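Local coordinates for hemin degrading factor (PDB 4MF9), which binds heme and probably serves both in heme trafficking and in heme degradation in Pseudomonas aeruginosa, at residues H216-A219 with L220-K223; E206-A209 with A210-D213; N245-L248 with A249-F252. All coordinates share one frame; numbering follows the deposited sequence.

Contacts 1 and 2 touch each other and sit beside the heme site, while contact 3 lies about 17 Å from either, between nearest atoms, and away from the annotated sites. Contact 2 covers the end of helix 201-210 and the loop after it; contact 1 takes in nearly all of the next helix, 217-224, and its Phe-217 meets Trp-208 and Leu-211. Both are partly buried, with an apolar inner side; contact 1 exposes lysines, contact 2 a mixture of alanine, glutamate and lysine. Contact 3, in helix 247-258, is largely buried against a sheet. All three share helical backbone bonds and apolar packing; contact 3 adds two bridging waters, contact 2 a lysine bond to a backbone carbonyl.

Contact 1: residues H216-A219 with L220-K223; sequences HFHA and LLKK
Phe-217 packs against both leucines of the next turn, Leu-220 and Leu-221, in helix 217-224. Its CG stands anti to the backbone N and beside the carbonyl carbon (chi1 -170°), which sends the ring along the helix toward them. Different ring atoms serve the two leucines: CD1 of Phe-217 lies 4.1 Å from CD2 of Leu-220, and CE2 of Phe-217 is 3.9 Å from CD2 and 4.0 Å from CD1 of Leu-221. Both leucines approach the ring at a slant. Leu-221 turns its CG beside its own N (chi1 -60°), and this brings both of its methyls to the ring, whereas Leu-220 offers CD2 alone.

Beneath this packing the backbone is ordinary helix: Leu-221 N donates to Phe-217 O at 3.1 Å, and Lys-222 N to His-218 O at 3.1 Å. The N-H of Leu-220 has weak bonds to the carbonyls of both His-216 and Phe-217. On the exposed flank, Lys-222 brings its NZ to 3.5 Å from CD2 of the His-218 imidazole. Leu-221 also touches Ala-231, while the Phe-217 ring receives Lys-313 in a cation-pi contact and lies against Arg-228.

Those last two residues bind heme. The chemistry therefore implies an apolar helix face whose aromatic ring borders the heme-binding charges, with the helix's own lysines and His-218 turned to the outer side.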
loop_
_atom_site.group_PDB
_atom_site.type_symbol
_atom_site.label_atom_id
_atom_site.label_comp_id
_atom_site.label_asym_id
_atom_site.label_seq_id
_atom_site.Cartn_x
_atom_site.Cartn_y
_atom_site.Cartn_z
ATOM N N HIS A 216 -2.282 -18.824 0.633
ATOM C CA HIS A 216 -2.440 -19.704 -0.500
ATOM C C HIS A 216 -3.589 -19.290 -1.382
ATOM O O HIS A 216 -3.887 -19.900 -2.351
ATOM C CB HIS A 216 -2.730 -21.097 0.035
ATOM C CG HIS A 216 -1.662 -21.650 0.895
ATOM N ND1 HIS A 216 -0.400 -21.126 0.948
ATOM C CD2 HIS A 216 -1.654 -22.728 1.698
ATOM C CE1 HIS A 216 0.326 -21.832 1.784
ATOM N NE2 HIS A 216 -0.422 -22.796 2.270
ATOM N N PHE A 217 -4.266 -18.254 -0.987
ATOM C CA PHE A 217 -5.460 -17.819 -1.699
ATOM C C PHE A 217 -5.094 -17.395 -3.117
ATOM O O PHE A 217 -5.732 -17.803 -4.091
ATOM C CB PHE A 217 -6.134 -16.673 -0.943
ATOM C CG PHE A 217 -7.500 -16.311 -1.467
ATOM C CD1 PHE A 217 -8.588 -17.156 -1.266
ATOM C CD2 PHE A 217 -7.698 -15.118 -2.149
ATOM C CE1 PHE A 217 -9.851 -16.806 -1.734
ATOM C CE2 PHE A 217 -8.949 -14.769 -2.630
ATOM C CZ PHE A 217 -10.026 -15.605 -2.421
ATOM N N HIS A 218 -4.026 -16.661 -3.229
ATOM C CA HIS A 218 -3.649 -16.129 -4.497
ATOM C C HIS A 218 -3.430 -17.233 -5.527
ATOM O O HIS A 218 -3.893 -17.175 -6.611
ATOM C CB HIS A 218 -2.378 -15.341 -4.267
ATOM C CG HIS A 218 -2.191 -14.245 -5.238
ATOM N ND1 HIS A 218 -3.110 -13.234 -5.383
ATOM C CD2 HIS A 218 -1.249 -14.042 -6.173
ATOM C CE1 HIS A 218 -2.731 -12.454 -6.367
ATOM N NE2 HIS A 218 -1.596 -12.909 -6.848
ATOM N N ALA A 219 -2.720 -18.243 -5.146
ATOM C CA ALA A 219 -2.481 -19.328 -6.028
ATOM C C ALA A 219 -3.767 -20.000 -6.454
ATOM O O ALA A 219 -3.815 -20.500 -7.475
ATOM C CB ALA A 219 -1.509 -20.292 -5.390
ATOM N N LEU A 220 -4.750 -20.033 -5.591
ATOM C CA LEU A 220 -6.043 -20.618 -5.877
ATOM C C LEU A 220 -6.779 -19.852 -6.969
ATOM O O LEU A 220 -7.403 -20.401 -7.820
ATOM C CB LEU A 220 -6.860 -20.658 -4.570
ATOM C CG LEU A 220 -8.336 -20.997 -4.658
ATOM C CD1 LEU A 220 -8.636 -22.389 -5.161
ATOM C CD2 LEU A 220 -9.082 -20.684 -3.393
ATOM N N LEU A 221 -6.700 -18.538 -6.918
ATOM C CA LEU A 221 -7.267 -17.756 -7.959
ATOM C C LEU A 221 -6.569 -17.989 -9.288
ATOM O O LEU A 221 -7.159 -18.120 -10.290
ATOM C CB LEU A 221 -7.149 -16.291 -7.567
ATOM C CG LEU A 221 -7.794 -15.740 -6.315
ATOM C CD1 LEU A 221 -7.366 -14.302 -6.225
ATOM C CD2 LEU A 221 -9.309 -15.866 -6.332
ATOM N N LYS A 222 -5.262 -18.040 -9.241
ATOM C CA LYS A 222 -4.479 -18.259 -10.437
ATOM C C LYS A 222 -4.850 -19.590 -11.042
ATOM O O LYS A 222 -4.981 -19.732 -12.201
ATOM C CB LYS A 222 -2.979 -18.162 -10.119
ATOM C CG LYS A 222 -2.212 -17.517 -11.248
ATOM C CD LYS A 222 -0.712 -17.527 -11.037
ATOM C CE LYS A 222 -0.215 -16.271 -10.375
ATOM N NZ LYS A 222 -0.935 -15.986 -9.122
ATOM N N LYS A 223 -5.102 -20.542 -10.181
ATOM C CA LYS A 223 -5.412 -21.870 -10.595
ATOM C C LYS A 223 -6.654 -21.967 -11.414
ATOM O O LYS A 223 -6.656 -22.695 -12.354
ATOM C CB LYS A 223 -5.476 -22.787 -9.371
ATOM C CG LYS A 223 -6.031 -24.159 -9.664
ATOM C CD LYS A 223 -5.699 -25.050 -8.517
ATOM C CE LYS A 223 -5.924 -26.500 -8.815
ATOM N NZ LYS A 223 -4.765 -27.048 -9.540
#

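Contact 2: residues E206-A209 with A210-D213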
loop_
_atom_site.group_PDB
_atom_site.type_symbol
_atom_site.label_atom_id
_atom_site.label_comp_id
_atom_site.label_asym_id
_atom_site.label_seq_id
_atom_site.Cartn_x
_atom_site.Cartn_y
_atom_site.Cartn_z
ATOM N N GLU A 206 -14.428 -26.078 -4.201
ATOM C CA GLU A 206 -13.776 -27.205 -3.576
ATOM C C GLU A 206 -12.417 -26.858 -3.015
ATOM O O GLU A 206 -12.154 -27.087 -1.865
ATOM C CB GLU A 206 -13.678 -28.370 -4.563
ATOM C CG GLU A 206 -13.092 -29.598 -3.925
ATOM C CD GLU A 206 -13.183 -30.873 -4.786
ATOM O OE1 GLU A 206 -13.828 -30.890 -5.847
ATOM O OE2 GLU A 206 -12.578 -31.814 -4.338
ATOM N N GLY A 207 -11.617 -26.178 -3.822
ATOM C CA GLY A 207 -10.326 -25.678 -3.387
ATOM C C GLY A 207 -10.431 -24.671 -2.253
ATOM O O GLY A 207 -9.583 -24.657 -1.350
ATOM N N TRP A 208 -11.464 -23.829 -2.298
ATOM C CA TRP A 208 -11.698 -22.827 -1.252
ATOM C C TRP A 208 -11.894 -23.502 0.101
ATOM O O TRP A 208 -11.246 -23.143 1.086
ATOM C CB TRP A 208 -12.932 -21.974 -1.583
ATOM C CG TRP A 208 -13.093 -20.733 -0.707
ATOM C CD1 TRP A 208 -13.181 -20.686 0.661
ATOM C CD2 TRP A 208 -13.212 -19.379 -1.161
ATOM N NE1 TRP A 208 -13.332 -19.383 1.081
ATOM C CE2 TRP A 208 -13.350 -18.562 -0.019
ATOM C CE3 TRP A 208 -13.209 -18.778 -2.423
ATOM C CZ2 TRP A 208 -13.496 -17.173 -0.106
ATOM C CZ3 TRP A 208 -13.354 -17.402 -2.507
ATOM C CH2 TRP A 208 -13.494 -16.614 -1.357
ATOM N N ALA A 209 -12.765 -24.485 0.137
ATOM C CA ALA A 209 -13.054 -25.266 1.319
ATOM C C ALA A 209 -11.772 -25.975 1.841
ATOM O O ALA A 209 -11.627 -26.182 2.996
ATOM C CB ALA A 209 -14.136 -26.271 0.989
ATOM N N ALA A 210 -10.868 -26.297 0.946
ATOM C CA ALA A 210 -9.623 -26.994 1.249
ATOM C C ALA A 210 -8.426 -26.099 1.651
ATOM O O ALA A 210 -7.405 -26.559 2.097
ATOM C CB ALA A 210 -9.282 -27.908 0.091
ATOM N N LEU A 211 -8.609 -24.792 1.625
ATOM C CA LEU A 211 -7.532 -23.862 1.909
ATOM C C LEU A 211 -6.897 -24.102 3.215
ATOM O O LEU A 211 -7.560 -24.323 4.151
ATOM C CB LEU A 211 -8.080 -22.460 1.889
ATOM C CG LEU A 211 -7.871 -21.894 0.521
ATOM C CD1 LEU A 211 -8.776 -20.715 0.259
ATOM C CD2 LEU A 211 -6.401 -21.537 0.383
ATOM N N LYS A 212 -5.557 -24.147 3.260
ATOM C CA LYS A 212 -4.862 -24.287 4.514
ATOM C C LYS A 212 -4.139 -23.063 5.134
ATOM O O LYS A 212 -3.860 -23.004 6.265
ATOM C CB LYS A 212 -3.991 -25.518 4.510
ATOM C CG LYS A 212 -4.708 -26.685 3.890
ATOM C CD LYS A 212 -5.016 -27.780 4.864
ATOM C CE LYS A 212 -6.456 -27.950 5.374
ATOM N NZ LYS A 212 -7.524 -28.519 4.484
ATOM N N ASP A 213 -3.978 -22.047 4.373
ATOM C CA ASP A 213 -3.360 -20.822 4.883
ATOM C C ASP A 213 -3.806 -19.680 3.981
ATOM O O ASP A 213 -3.855 -19.844 2.757
ATOM C CB ASP A 213 -1.834 -20.978 4.887
ATOM C CG ASP A 213 -1.099 -19.676 5.130
ATOM O OD1 ASP A 213 -0.076 -19.465 4.449
ATOM O OD2 ASP A 213 -1.517 -18.880 6.000
#
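Leu-211 curls back over the carbonyl end of Trp-208, three residues earlier, where helix 201-210 gives way to loop. Its CB is 3.3 Å from Trp-208 O. One bond further out, CG faces two carbonyl oxygens, 3.6 Å from Trp-208 O and 3.8 Å from the O of Gly-207. The branch then splits: CD1 turns inward to 3.9 Å from the CA of Trp-208 and hangs over one face of the indole, 4.4 Å from its CD1, while CD2 reaches across to the CB of His-216. The same CD1 also meets the CD2 methyl of Leu-220 and the ring of Phe-217.

The backbone records the same change. Ala-210 N still reaches back four residues to Glu-206 O, with a weak second bond to Gly-207 O. Leu-211 N instead bonds Trp-208 O, three residues back, at 3.2 Å; the N-H points fairly straight at the oxygen, although the donor stands well above the carbonyl plane. Lys-212 bends round so that its NZ donates to Ala-210 O at 3.1 Å, using a carbonyl of the last turn.

Trp-208 is buried, and its NE1 is satisfied by the carbonyl of Arg-312 at the end of strand 307-313. Its indole meets the Phe-217 ring edge-to-face and rests on Leu-232 and Ala-235 of helix 228-235. With Leu-211 also touching Leu-220, the end of helix 201-210 is packed against helices 217-224 and 228-235 and joined to strand 307-313.

Contact 3: residues N245-L248 with A249-F252; sequences NGDL and AKLF
The opening turns of helix 247-258, which packs on a sheet of the C-terminal HemS/ChuX domain, bring Leu-248 beside Phe-252 and Asp-247 near Lys-250. Leu-248 and Phe-252 lie side by side and point the same way. The leucine has its CG anti to the backbone N (chi1 177°), a rotamer that leans it along the helix until CD1 is 3.9 Å from CE2 of the Phe-252 ring. That ring also slants past the leucine's carbonyl, with Phe-252 CD2 3.4 Å from Leu-248 O. The same oxygen accepts the Phe-252 N-H along a nearly straight bond, and one residue earlier Asp-247 O takes the N-H of Leu-251 at 3.0 Å.

This face belongs to the sheet. Leu-248 lies on Leu-308, Val-334 and Leu-336; Leu-251 and Phe-252 share Leu-336, and Leu-251 also meets Trp-323. Just ahead of the helix, Asn-245 is tied by its ND2 to the carbonyl of Ala-306, and its own O receives a bond from water 1, which in turn accepts the N-H of Ala-249. The water thus stands in for a direct link between the chain before the helix and an amide of its first turn.

On another side, Lys-250 runs its aliphatic chain past the carbonyl of Gly-246, where CD comes within 3.4 Å of O, and it lies against Phe-357 as Asp-247 does. Asp-247 OD1 and Lys-250 NZ stay 4.4 Å apart, too far for a salt bridge, though their opposite charges probably favour each other. Water 2 joins them instead, donating to Asp-247 OD1 at 2.7 Å and accepting from Lys-250 NZ at 3.0 Å.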
loop_
_atom_site.group_PDB
_atom_site.type_symbol
_atom_site.label_atom_id
_atom_site.label_comp_id
_atom_site.label_asym_id
_atom_site.label_seq_id
_atom_site.Cartn_x
_atom_site.Cartn_y
_atom_site.Cartn_z
ATOM N N ASN A 245 -21.558 -0.558 0.914
ATOM C CA ASN A 245 -20.269 0.124 0.881
ATOM C C ASN A 245 -20.002 1.030 2.072
ATOM O O ASN A 245 -18.850 1.221 2.466
ATOM C CB ASN A 245 -20.125 0.907 -0.417
ATOM C CG ASN A 245 -19.901 0.009 -1.607
ATOM O OD1 ASN A 245 -19.468 -1.137 -1.464
ATOM N ND2 ASN A 245 -20.189 0.523 -2.796
ATOM N N GLY A 246 -21.067 1.589 2.647
ATOM C CA GLY A 246 -20.917 2.517 3.753
ATOM C C GLY A 246 -20.615 1.828 5.067
ATOM O O GLY A 246 -20.314 2.482 6.060
ATOM N N ASP A 247 -20.763 0.512 5.123
ATOM C CA ASP A 247 -20.474 -0.249 6.336
ATOM C C ASP A 247 -19.000 -0.186 6.780
ATOM O O ASP A 247 -18.724 -0.327 7.923
ATOM C CB ASP A 247 -20.977 -1.711 6.245
ATOM C CG ASP A 247 -22.494 -1.843 6.421
ATOM O OD1 ASP A 247 -23.111 -0.840 6.713
ATOM O OD2 ASP A 247 -23.052 -2.932 6.286
ATOM N N LEU A 248 -18.068 -0.093 5.837
ATOM C CA LEU A 248 -16.655 -0.136 6.191
ATOM C C LEU A 248 -16.271 0.941 7.208
ATOM O O LEU A 248 -15.600 0.647 8.194
ATOM C CB LEU A 248 -15.777 -0.041 4.942
ATOM C CG LEU A 248 -14.266 -0.005 5.195
ATOM C CD1 LEU A 248 -13.752 -1.245 5.908
ATOM C CD2 LEU A 248 -13.563 0.198 3.890
ATOM N N ALA A 249 -16.720 2.176 6.993
ATOM C CA ALA A 249 -16.454 3.261 7.942
ATOM C C ALA A 249 -17.080 2.977 9.310
ATOM O O ALA A 249 -16.503 3.287 10.360
ATOM C CB ALA A 249 -16.978 4.586 7.391
ATOM N N LYS A 250 -18.256 2.401 9.290
ATOM C CA LYS A 250 -18.991 2.063 10.480
ATOM C C LYS A 250 -18.299 1.033 11.308
ATOM O O LYS A 250 -18.325 1.122 12.458
ATOM C CB LYS A 250 -20.388 1.658 10.149
ATOM C CG LYS A 250 -21.248 2.824 9.779
ATOM C CD LYS A 250 -22.281 2.435 8.809
ATOM C CE LYS A 250 -23.330 3.500 8.705
ATOM N NZ LYS A 250 -24.633 2.934 8.380
ATOM N N LEU A 251 -17.659 0.065 10.654
ATOM C CA LEU A 251 -16.862 -0.958 11.339
ATOM C C LEU A 251 -15.643 -0.349 12.037
ATOM O O LEU A 251 -15.313 -0.732 13.166
ATOM C CB LEU A 251 -16.452 -2.093 10.382
ATOM C CG LEU A 251 -15.739 -3.268 11.053
ATOM C CD1 LEU A 251 -16.089 -4.577 10.395
ATOM C CD2 LEU A 251 -14.230 -3.054 10.987
ATOM N N PHE A 252 -14.963 0.576 11.358
ATOM C CA PHE A 252 -13.874 1.324 11.982
ATOM C C PHE A 252 -14.390 2.026 13.237
ATOM O O PHE A 252 -13.786 1.919 14.313
ATOM C CB PHE A 252 -13.310 2.371 11.014
ATOM C CG PHE A 252 -12.219 1.851 10.099
ATOM C CD1 PHE A 252 -10.966 1.520 10.603
ATOM C CD2 PHE A 252 -12.441 1.738 8.731
ATOM C CE1 PHE A 252 -9.954 1.054 9.749
ATOM C CE2 PHE A 252 -11.441 1.275 7.878
ATOM C CZ PHE A 252 -10.195 0.939 8.391
HETATM O O HOH W 1 -17.372 3.081 4.254
HETATM O O HOH W 2 -23.726 1.667 5.801
#